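Local coordinates for protein apicoplast TIC22, putative (Plasmodium falciparum 3D7, PDB 4E6Z) that acts as an essential chaperone required for protein import into the apicoplast, at residues M102-Y107 against I133-A138; Q176-Y181 against S188-P193; N199-K204 against N208-F213; E221-Q226 against Y236-L241. All coordinates share one frame; numbering follows the deposited sequence.

Contact 1 (M102-Y107 against I133-A138); sequences MFLCPY and ITMKKA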
# COMPACT_ATOMS: atom_id res chain seq x y z
N MSE A 102 1.41 9.35 3.30
CA MSE A 102 0.93 8.05 3.76
C MSE A 102 1.68 6.95 3.01
O MSE A 102 1.70 6.93 1.78
CB MSE A 102 -0.56 7.93 3.50
CG MSE A 102 -1.36 9.07 4.07
SE MSE A 102 -3.27 8.89 3.75
CE MSE A 102 -3.26 8.84 1.80
N PHE A 103 2.31 6.05 3.75
CA PHE A 103 3.16 5.02 3.15
C PHE A 103 2.51 3.65 3.20
O PHE A 103 1.95 3.25 4.22
CB PHE A 103 4.52 4.98 3.84
CG PHE A 103 5.28 6.27 3.78
CD1 PHE A 103 6.19 6.51 2.76
CD2 PHE A 103 5.09 7.26 4.74
CE1 PHE A 103 6.89 7.70 2.70
CE2 PHE A 103 5.79 8.45 4.68
CZ PHE A 103 6.70 8.68 3.66
N LEU A 104 2.57 2.92 2.08
CA LEU A 104 2.08 1.55 2.05
C LEU A 104 3.11 0.60 2.65
O LEU A 104 2.76 -0.50 3.09
CB LEU A 104 1.73 1.14 0.61
CG LEU A 104 0.35 1.61 0.15
CD1 LEU A 104 0.26 1.69 -1.37
CD2 LEU A 104 -0.74 0.70 0.71
N CYS A 105 4.36 1.04 2.69
CA CYS A 105 5.44 0.25 3.28
C CYS A 105 6.01 0.97 4.50
O CYS A 105 6.43 2.12 4.40
CB CYS A 105 6.56 -0.00 2.26
SG CYS A 105 8.02 -0.84 2.92
N PRO A 106 6.00 0.28 5.65
CA PRO A 106 6.39 0.88 6.94
C PRO A 106 7.85 1.29 6.96
O PRO A 106 8.23 2.18 7.71
CB PRO A 106 6.14 -0.25 7.94
CG PRO A 106 6.28 -1.51 7.11
CD PRO A 106 5.69 -1.15 5.78
N TYR A 107 8.67 0.64 6.14
CA TYR A 107 10.10 0.94 6.12
C TYR A 107 10.39 2.21 5.33
O TYR A 107 11.38 2.89 5.57
CB TYR A 107 10.90 -0.25 5.60
CG TYR A 107 10.65 -1.51 6.41
CD1 TYR A 107 11.11 -1.62 7.72
CD2 TYR A 107 9.94 -2.57 5.87
CE1 TYR A 107 10.87 -2.76 8.46
CE2 TYR A 107 9.70 -3.72 6.61
CZ TYR A 107 10.17 -3.81 7.90
OH TYR A 107 9.93 -4.95 8.64
N ILE A 133 -2.82 3.43 9.96
CA ILE A 133 -4.23 3.45 9.60
C ILE A 133 -4.45 2.35 8.55
O ILE A 133 -3.59 1.48 8.38
CB ILE A 133 -4.66 4.82 9.05
CG1 ILE A 133 -3.91 5.13 7.75
CG2 ILE A 133 -4.40 5.91 10.09
CD1 ILE A 133 -4.40 6.37 7.04
N THR A 134 -5.57 2.39 7.85
CA THR A 134 -5.82 1.42 6.78
C THR A 134 -6.04 2.11 5.44
O THR A 134 -6.26 3.33 5.38
CB THR A 134 -7.05 0.54 7.08
OG1 THR A 134 -8.24 1.31 6.92
CG2 THR A 134 -6.97 -0.00 8.50
N MSE A 135 -5.98 1.33 4.36
CA MSE A 135 -6.25 1.84 3.02
C MSE A 135 -7.67 2.36 2.92
O MSE A 135 -7.95 3.28 2.15
CB MSE A 135 -6.02 0.76 1.97
CG MSE A 135 -4.73 0.92 1.18
SE MSE A 135 -4.57 2.68 0.34
CE MSE A 135 -6.31 2.76 -0.54
N LYS A 136 -8.58 1.76 3.69
CA LYS A 136 -9.95 2.24 3.78
C LYS A 136 -9.97 3.69 4.24
O LYS A 136 -10.49 4.57 3.55
CB LYS A 136 -10.75 1.37 4.75
CG LYS A 136 -12.13 1.93 5.10
CD LYS A 136 -12.83 1.04 6.11
CE LYS A 136 -14.18 1.62 6.53
NZ LYS A 136 -14.86 0.76 7.53
N LYS A 137 -9.41 3.93 5.42
CA LYS A 137 -9.31 5.29 5.95
C LYS A 137 -8.55 6.20 4.98
O LYS A 137 -8.93 7.35 4.77
CB LYS A 137 -8.60 5.27 7.31
CG LYS A 137 -8.29 6.64 7.86
CD LYS A 137 -9.55 7.41 8.20
CE LYS A 137 -9.22 8.76 8.82
NZ LYS A 137 -10.44 9.51 9.23
N ALA A 138 -7.49 5.67 4.38
CA ALA A 138 -6.69 6.44 3.44
C ALA A 138 -7.50 6.83 2.21
O ALA A 138 -7.36 7.94 1.69
CB ALA A 138 -5.44 5.66 3.03
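M102 and A138 come within 7.8 Å of each other CA to CA, and L104 lies 8.4 Å from M135 by the same measure, so the backbones are spaced for side chains to meet between them. Each segment runs out of a strand and into a helix: M102 and F103 finish strand 97-103, while I133 and T134 finish strand 129-134. M102, a selenomethionine, has the largest share of the buried surface. Its chain is bent at the last torsion (chi3 -59°), which carries CE round beside A138, and both SE and CE lie 4.0 Å from A138 CB. From the strand end I133 adds its tip, with CD1 4.3 Å from M102 SE. Further along, the L104 and M135 side chains cross obliquely, L104 CD2 resting 4.0 Å from CG of M135, which is also a selenomethionine. V79 touches both M102 and I133, and L168 touches both L104 and M135, so the contact is buried among neighbouring strands. At the start of helix 135-150, T134 is the N-cap: K137 N donates to T134 OG1 at 3.2 Å and 173°. This is a strand that passes directly into a helix through a threonine N-cap, with the first turn of helix 135-150 packed against the end of strand 97-103.

Contact 2 (Q176-Y181 against S188-P193); sequences QNALYY and SELMYP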
# COMPACT_ATOMS: atom_id res chain seq x y z
N GLN A 176 9.95 -0.46 -7.89
CA GLN A 176 11.10 -0.94 -8.64
C GLN A 176 10.82 -2.32 -9.24
O GLN A 176 11.09 -2.56 -10.42
CB GLN A 176 12.34 -0.99 -7.76
CG GLN A 176 13.60 -1.35 -8.52
CD GLN A 176 13.83 -0.46 -9.73
OE1 GLN A 176 14.11 0.74 -9.60
NE2 GLN A 176 13.70 -1.04 -10.93
N ASN A 177 10.29 -3.22 -8.42
CA ASN A 177 9.95 -4.57 -8.88
C ASN A 177 9.00 -4.55 -10.08
O ASN A 177 9.09 -5.39 -10.97
CB ASN A 177 9.34 -5.38 -7.74
CG ASN A 177 10.36 -5.81 -6.71
OD1 ASN A 177 11.55 -5.83 -6.98
ND2 ASN A 177 9.89 -6.16 -5.52
N ALA A 178 8.10 -3.57 -10.09
CA ALA A 178 7.06 -3.49 -11.11
C ALA A 178 7.59 -3.01 -12.46
O ALA A 178 7.03 -3.35 -13.50
CB ALA A 178 5.92 -2.60 -10.63
N LEU A 179 8.65 -2.20 -12.44
CA LEU A 179 9.21 -1.66 -13.67
C LEU A 179 9.59 -2.76 -14.65
O LEU A 179 9.41 -2.61 -15.86
CB LEU A 179 10.44 -0.80 -13.37
CG LEU A 179 10.13 0.59 -12.83
CD1 LEU A 179 11.40 1.39 -12.67
CD2 LEU A 179 9.16 1.30 -13.77
N TYR A 180 10.11 -3.86 -14.12
CA TYR A 180 10.49 -5.01 -14.93
C TYR A 180 9.35 -5.44 -15.85
O TYR A 180 9.56 -5.75 -17.02
CB TYR A 180 10.90 -6.16 -14.01
CG TYR A 180 11.33 -7.42 -14.72
CD1 TYR A 180 10.46 -8.49 -14.87
CD2 TYR A 180 12.61 -7.55 -15.24
CE1 TYR A 180 10.85 -9.65 -15.52
CE2 TYR A 180 13.01 -8.70 -15.89
CZ TYR A 180 12.13 -9.75 -16.02
OH TYR A 180 12.51 -10.90 -16.67
N TYR A 181 8.13 -5.44 -15.31
CA TYR A 181 6.97 -5.97 -16.01
C TYR A 181 6.25 -4.95 -16.89
O TYR A 181 5.27 -5.27 -17.56
CB TYR A 181 6.00 -6.59 -15.01
CG TYR A 181 6.63 -7.72 -14.22
CD1 TYR A 181 6.73 -9.00 -14.76
CD2 TYR A 181 7.16 -7.49 -12.96
CE1 TYR A 181 7.32 -10.03 -14.04
CE2 TYR A 181 7.75 -8.51 -12.24
CZ TYR A 181 7.83 -9.77 -12.78
OH TYR A 181 8.42 -10.78 -12.05
N SER A 188 5.47 4.49 -17.85
CA SER A 188 5.34 5.93 -17.64
C SER A 188 4.25 6.21 -16.61
O SER A 188 4.43 7.04 -15.72
CB SER A 188 5.01 6.63 -18.96
OG SER A 188 6.02 6.40 -19.93
N GLU A 189 3.12 5.52 -16.74
CA GLU A 189 1.98 5.75 -15.87
C GLU A 189 1.97 4.87 -14.62
O GLU A 189 1.00 4.86 -13.87
CB GLU A 189 0.66 5.57 -16.63
CG GLU A 189 0.40 6.63 -17.68
CD GLU A 189 -1.04 6.61 -18.17
OE1 GLU A 189 -1.34 7.30 -19.17
OE2 GLU A 189 -1.86 5.90 -17.56
N LEU A 190 3.05 4.12 -14.40
CA LEU A 190 3.16 3.28 -13.21
C LEU A 190 2.81 4.09 -11.97
O LEU A 190 3.50 5.04 -11.62
CB LEU A 190 4.57 2.71 -13.08
CG LEU A 190 4.84 1.96 -11.77
CD1 LEU A 190 3.89 0.78 -11.62
CD2 LEU A 190 6.29 1.51 -11.69
N MSE A 191 1.73 3.70 -11.30
CA MSE A 191 1.22 4.47 -10.17
C MSE A 191 1.25 3.71 -8.85
O MSE A 191 2.18 3.87 -8.05
CB MSE A 191 -0.20 4.96 -10.46
CG MSE A 191 -0.27 6.26 -11.26
SE MSE A 191 0.06 7.84 -10.16
CE MSE A 191 1.99 7.69 -9.90
N TYR A 192 0.23 2.89 -8.62
CA TYR A 192 0.13 2.12 -7.39
C TYR A 192 0.09 0.64 -7.70
O TYR A 192 -0.98 0.03 -7.76
CB TYR A 192 -1.11 2.54 -6.60
CG TYR A 192 -1.13 4.01 -6.24
CD1 TYR A 192 -0.52 4.47 -5.09
CD2 TYR A 192 -1.76 4.93 -7.07
CE1 TYR A 192 -0.54 5.81 -4.76
CE2 TYR A 192 -1.79 6.28 -6.74
CZ TYR A 192 -1.18 6.71 -5.59
OH TYR A 192 -1.20 8.05 -5.27
N PRO A 193 1.27 0.04 -7.90
CA PRO A 193 1.41 -1.34 -8.36
C PRO A 193 0.84 -2.40 -7.41
O PRO A 193 1.01 -2.33 -6.19
CB PRO A 193 2.93 -1.51 -8.49
CG PRO A 193 3.51 -0.47 -7.59
CD PRO A 193 2.58 0.69 -7.69
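L179 and L190 meet at about a right angle, branch against branch: L179 CD2 sits 3.6 Å from L190 CD2. L190 has CG swung away from its own backbone N (chi1 173°), an extension that drives the fork of the side chain at the helix and lets its two methyls take different partners. While CD2 goes to L179, CD1 comes to A178 CB at 4.1 Å. L179 points its CB past the other segment rather than at it, and it is the outer part of the chain that makes the touch, with CG 4.1 Å from L190 CD2. A178 aims its CB straight across, into the angle between L190 and P193, and the methyl lies 3.8 Å from P193 CB. The contact is wholly apolar. L182 in the intervening loop also packs on L190, and V240 of strand 238-242 also touches A178, which is buried where its helix meets the loop and that strand. L179 O takes a weak hydrogen bond from K187 NZ. The arrangement is a helix-loop-strand connection closed by a small hydrophobic cluster: the chain leaves helix 172-179, loops back over its last turn, and enters strand 193-203 at P193.

Contact 3 (N199-K204 against N208-F213); sequences NLYIQK and NIIPLF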
# COMPACT_ATOMS: atom_id res chain seq x y z
N ASN A 199 -2.62 -17.91 -13.72
CA ASN A 199 -3.29 -19.17 -13.39
C ASN A 199 -3.35 -19.45 -11.89
O ASN A 199 -3.40 -20.60 -11.47
CB ASN A 199 -2.60 -20.32 -14.12
CG ASN A 199 -2.68 -20.19 -15.63
OD1 ASN A 199 -3.76 -20.31 -16.22
ND2 ASN A 199 -1.54 -19.94 -16.27
N LEU A 200 -3.35 -18.39 -11.10
CA LEU A 200 -3.34 -18.50 -9.64
C LEU A 200 -4.65 -18.02 -9.03
O LEU A 200 -5.16 -16.96 -9.38
CB LEU A 200 -2.17 -17.70 -9.06
CG LEU A 200 -1.97 -17.81 -7.55
CD1 LEU A 200 -1.63 -19.24 -7.17
CD2 LEU A 200 -0.89 -16.85 -7.09
N TYR A 201 -5.20 -18.82 -8.12
CA TYR A 201 -6.46 -18.49 -7.47
C TYR A 201 -6.38 -18.68 -5.95
O TYR A 201 -5.44 -19.29 -5.44
CB TYR A 201 -7.60 -19.34 -8.03
CG TYR A 201 -7.82 -19.19 -9.52
CD1 TYR A 201 -8.76 -18.29 -10.01
CD2 TYR A 201 -7.09 -19.94 -10.43
CE1 TYR A 201 -8.97 -18.15 -11.37
CE2 TYR A 201 -7.28 -19.80 -11.79
CZ TYR A 201 -8.22 -18.90 -12.25
OH TYR A 201 -8.42 -18.76 -13.61
N ILE A 202 -7.38 -18.15 -5.25
CA ILE A 202 -7.59 -18.44 -3.84
C ILE A 202 -9.08 -18.51 -3.57
O ILE A 202 -9.87 -17.88 -4.27
CB ILE A 202 -6.96 -17.38 -2.92
CG1 ILE A 202 -7.45 -15.98 -3.29
CG2 ILE A 202 -5.44 -17.46 -2.97
CD1 ILE A 202 -7.13 -14.93 -2.25
N GLN A 203 -9.47 -19.28 -2.56
CA GLN A 203 -10.89 -19.42 -2.24
C GLN A 203 -11.35 -18.42 -1.17
O GLN A 203 -10.97 -18.51 -0.01
CB GLN A 203 -11.22 -20.86 -1.83
CG GLN A 203 -10.39 -21.41 -0.68
CD GLN A 203 -10.69 -22.88 -0.39
OE1 GLN A 203 -11.16 -23.61 -1.26
NE2 GLN A 203 -10.40 -23.31 0.83
N LYS A 204 -12.15 -17.45 -1.60
CA LYS A 204 -12.80 -16.52 -0.68
C LYS A 204 -14.14 -17.12 -0.28
O LYS A 204 -14.42 -18.28 -0.57
CB LYS A 204 -12.97 -15.15 -1.33
CG LYS A 204 -13.39 -14.04 -0.37
CD LYS A 204 -12.51 -14.02 0.87
CE LYS A 204 -12.96 -12.94 1.84
NZ LYS A 204 -14.40 -13.07 2.19
N ASN A 208 -14.13 -18.68 -5.50
CA ASN A 208 -12.69 -18.47 -5.67
C ASN A 208 -12.37 -17.20 -6.46
O ASN A 208 -13.06 -16.85 -7.42
CB ASN A 208 -12.05 -19.69 -6.34
CG ASN A 208 -12.55 -19.91 -7.75
OD1 ASN A 208 -13.67 -20.36 -7.97
ND2 ASN A 208 -11.71 -19.58 -8.73
N ILE A 209 -11.31 -16.51 -6.05
CA ILE A 209 -10.93 -15.24 -6.67
C ILE A 209 -9.44 -15.21 -7.02
O ILE A 209 -8.69 -16.13 -6.69
CB ILE A 209 -11.26 -14.05 -5.76
CG1 ILE A 209 -10.42 -14.10 -4.48
CG2 ILE A 209 -12.75 -14.02 -5.42
CD1 ILE A 209 -10.84 -13.10 -3.43
N ILE A 210 -9.02 -14.14 -7.68
CA ILE A 210 -7.62 -13.96 -8.02
C ILE A 210 -6.92 -13.11 -6.96
O ILE A 210 -7.35 -12.00 -6.66
CB ILE A 210 -7.45 -13.30 -9.41
CG1 ILE A 210 -7.88 -14.27 -10.51
CG2 ILE A 210 -5.99 -12.85 -9.61
CD1 ILE A 210 -7.71 -13.73 -11.91
N PRO A 211 -5.82 -13.64 -6.40
CA PRO A 211 -5.05 -12.93 -5.37
C PRO A 211 -4.30 -11.75 -5.97
O PRO A 211 -3.66 -11.90 -7.01
CB PRO A 211 -4.05 -13.99 -4.88
CG PRO A 211 -4.51 -15.29 -5.46
CD PRO A 211 -5.24 -14.95 -6.72
N LEU A 212 -4.39 -10.60 -5.32
CA LEU A 212 -3.74 -9.38 -5.79
C LEU A 212 -2.72 -8.95 -4.75
O LEU A 212 -3.09 -8.48 -3.67
CB LEU A 212 -4.78 -8.29 -5.98
CG LEU A 212 -4.87 -7.61 -7.34
CD1 LEU A 212 -4.74 -8.63 -8.45
CD2 LEU A 212 -6.18 -6.86 -7.44
N PHE A 213 -1.44 -9.12 -5.06
CA PHE A 213 -0.39 -8.93 -4.07
C PHE A 213 0.26 -7.57 -4.14
O PHE A 213 0.62 -7.10 -5.22
CB PHE A 213 0.69 -10.01 -4.23
CG PHE A 213 0.19 -11.41 -4.07
CD1 PHE A 213 0.22 -12.03 -2.83
CD2 PHE A 213 -0.33 -12.10 -5.15
CE1 PHE A 213 -0.25 -13.33 -2.68
CE2 PHE A 213 -0.79 -13.38 -5.01
CZ PHE A 213 -0.76 -14.00 -3.77
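I202 and I209 are the hydrogen-bonded pair of an antiparallel beta hairpin made by strands 193-203 and 208-213. I202 N gives to I209 O at 2.8 Å and I209 N returns the bond to I202 O at 2.7 Å. Beyond this pair comes Q203 with N208, the non-hydrogen-bonded one, and toward P211 the directions of the segments diverge. The I202 side chain can be followed outward past P211, the two running in opposite directions. CB already faces P211 CG. CG2 presses on the same CG at 3.4 Å, tighter than ordinary van der Waals contact. The other branch, with CG1 between the backbone N and carbonyl carbon (chi1 54°), runs across the I209 side chain, CG1 to CG1 at 3.7 Å, and at the tip CD1 settles between I209 CG1 and P211 CB. I209 in turn sends its own CD1 alongside K204, 3.6 Å from K204 CB. Toward helix 216-227, L200 sets CG against P211 CG and CD2 against F213 CE2, where L219 and A222 of that helix continue the packing. The opposite face from I202 and I209 carries N208, whose amide plane is turned 66° from the Y201 ring, with ND2 3.5 Å from Y201 CD1.

Contact 4 (E221-Q226 against Y236-L241); sequences EAIEEQ and YKIKVL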
# COMPACT_ATOMS: atom_id res chain seq x y z
N GLU A 221 5.97 -16.29 -3.87
CA GLU A 221 5.93 -17.29 -2.82
C GLU A 221 4.68 -18.16 -2.96
O GLU A 221 4.72 -19.36 -2.71
CB GLU A 221 5.96 -16.62 -1.45
CG GLU A 221 6.55 -17.48 -0.35
CD GLU A 221 7.34 -16.67 0.66
OE1 GLU A 221 8.30 -17.23 1.24
OE2 GLU A 221 7.02 -15.48 0.86
N ALA A 222 3.58 -17.54 -3.37
CA ALA A 222 2.32 -18.25 -3.55
C ALA A 222 2.35 -19.12 -4.80
O ALA A 222 1.69 -20.16 -4.88
CB ALA A 222 1.15 -17.27 -3.60
N ILE A 223 3.13 -18.69 -5.79
CA ILE A 223 3.32 -19.45 -7.01
C ILE A 223 4.12 -20.72 -6.74
O ILE A 223 3.75 -21.80 -7.20
CB ILE A 223 4.05 -18.61 -8.08
CG1 ILE A 223 3.13 -17.51 -8.61
CG2 ILE A 223 4.53 -19.49 -9.21
CD1 ILE A 223 3.83 -16.48 -9.47
N GLU A 224 5.20 -20.59 -5.98
CA GLU A 224 6.04 -21.74 -5.65
C GLU A 224 5.27 -22.78 -4.84
O GLU A 224 5.49 -23.98 -5.00
CB GLU A 224 7.30 -21.30 -4.90
CG GLU A 224 8.31 -20.59 -5.78
CD GLU A 224 8.59 -21.37 -7.06
OE1 GLU A 224 9.13 -22.50 -6.96
OE2 GLU A 224 8.27 -20.86 -8.15
N GLU A 225 4.39 -22.32 -3.96
CA GLU A 225 3.54 -23.23 -3.21
C GLU A 225 2.64 -24.02 -4.16
O GLU A 225 2.33 -25.19 -3.91
CB GLU A 225 2.68 -22.47 -2.20
CG GLU A 225 1.67 -23.34 -1.47
CD GLU A 225 0.67 -22.53 -0.68
OE1 GLU A 225 -0.32 -23.11 -0.18
OE2 GLU A 225 0.86 -21.30 -0.54
N GLN A 226 2.24 -23.37 -5.24
CA GLN A 226 1.34 -23.99 -6.21
C GLN A 226 2.10 -24.97 -7.11
O GLN A 226 1.62 -26.06 -7.38
CB GLN A 226 0.64 -22.93 -7.04
CG GLN A 226 -0.44 -23.49 -7.95
CD GLN A 226 -1.53 -24.18 -7.17
OE1 GLN A 226 -1.89 -23.76 -6.07
NE2 GLN A 226 -2.08 -25.25 -7.74
N TYR A 236 3.05 -19.20 -15.00
CA TYR A 236 2.48 -18.12 -14.19
C TYR A 236 2.98 -16.76 -14.65
O TYR A 236 3.89 -16.18 -14.06
CB TYR A 236 2.78 -18.34 -12.71
CG TYR A 236 1.97 -19.47 -12.12
CD1 TYR A 236 0.66 -19.27 -11.71
CD2 TYR A 236 2.51 -20.74 -12.01
CE1 TYR A 236 -0.08 -20.30 -11.19
CE2 TYR A 236 1.77 -21.78 -11.49
CZ TYR A 236 0.47 -21.55 -11.08
OH TYR A 236 -0.27 -22.58 -10.55
N LYS A 237 2.38 -16.28 -15.74
CA LYS A 237 2.68 -14.96 -16.26
C LYS A 237 2.37 -13.91 -15.20
O LYS A 237 1.21 -13.68 -14.85
CB LYS A 237 1.87 -14.71 -17.53
CG LYS A 237 2.67 -14.17 -18.70
CD LYS A 237 2.75 -12.66 -18.69
CE LYS A 237 3.44 -12.14 -19.94
NZ LYS A 237 3.41 -10.65 -20.02
N ILE A 238 3.41 -13.27 -14.69
CA ILE A 238 3.25 -12.22 -13.69
C ILE A 238 2.88 -10.90 -14.37
O ILE A 238 3.56 -10.47 -15.30
CB ILE A 238 4.53 -12.04 -12.85
CG1 ILE A 238 4.79 -13.30 -12.02
CG2 ILE A 238 4.43 -10.80 -11.96
CD1 ILE A 238 6.08 -13.27 -11.24
N LYS A 239 1.81 -10.28 -13.91
CA LYS A 239 1.35 -9.02 -14.48
C LYS A 239 1.16 -7.95 -13.40
O LYS A 239 0.90 -8.25 -12.24
CB LYS A 239 0.07 -9.22 -15.28
CG LYS A 239 0.26 -10.15 -16.47
CD LYS A 239 -1.00 -10.25 -17.32
CE LYS A 239 -0.74 -11.08 -18.56
NZ LYS A 239 -1.95 -11.23 -19.42
N VAL A 240 1.28 -6.69 -13.81
CA VAL A 240 1.15 -5.57 -12.89
C VAL A 240 -0.13 -4.80 -13.17
O VAL A 240 -0.49 -4.57 -14.32
CB VAL A 240 2.36 -4.62 -12.99
CG1 VAL A 240 2.16 -3.38 -12.11
CG2 VAL A 240 3.63 -5.34 -12.60
N LEU A 241 -0.82 -4.40 -12.11
CA LEU A 241 -2.03 -3.60 -12.24
C LEU A 241 -1.94 -2.34 -11.39
O LEU A 241 -1.13 -2.25 -10.46
CB LEU A 241 -3.26 -4.42 -11.86
CG LEU A 241 -3.59 -5.61 -12.76
CD1 LEU A 241 -4.69 -6.46 -12.16
CD2 LEU A 241 -3.98 -5.13 -14.15
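The Y236 ring is met obliquely from the helix by I223, whose CG2 lies 3.7 Å from Y236 CD2 and 3.9 Å from Y236 CG. The isoleucine and tyrosine side chains run past each other in opposite directions. CG2 is the branch nearest the ring, at CD2, while I223 CD1 comes 3.9 Å from Y236 CB. Q226, one turn further along the helix, crosses the tyrosine at about a right angle, its amide plane 60° from the ring plane; the close approach of Q226 to the Y236 hydroxyl is doubtful. Helix 216-227 here packs on one side of the four-stranded mixed sheet, as the helix of a beta-alpha-beta crossover that leads from strand 208-213 to the parallel strand 238-242, with strand 193-203 lying between the two. The I223 side chain also reaches that edge strand, its CD1 standing 4.2 Å from I238 CG1. With CG1 anti to the carbonyl carbon (chi1 -71°) and chi2 extended, the tip of I223 is brought against both Y236 CB and I238 CG1. I238 packs on L219 and K220 of the same helix as well, and on Y181. Strand 238-242 bonds to its neighbour, strand 193-203, through the backbones of K239 with Y196 and L241 with V194, and K237, just ahead of it, pairs in the same way with E198. K239 NZ adds a salt bridge to E198 OE2.

The four contacts follow one another along the chain, each closing before the next opens, and all lie in the part of the protein that belongs to the Tic22 family. Contact 1 stands apart, its centre about 19 Å from that of contact 2 and about 23 and 24 Å from those of contacts 3 and 4, among strands outside the four-stranded sheet. The other three gather round that sheet. Contacts 3 and 4 are nearest, with centres about 10 Å apart: the hairpin and strand 238-242 both meet helix 216-227, which follows strand 208-213 directly. The end of helix 172-179 lies on strand 238-242. Contact 4 thus touches both contacts 2 and 3, which do not touch each other, and connects them round the sheet.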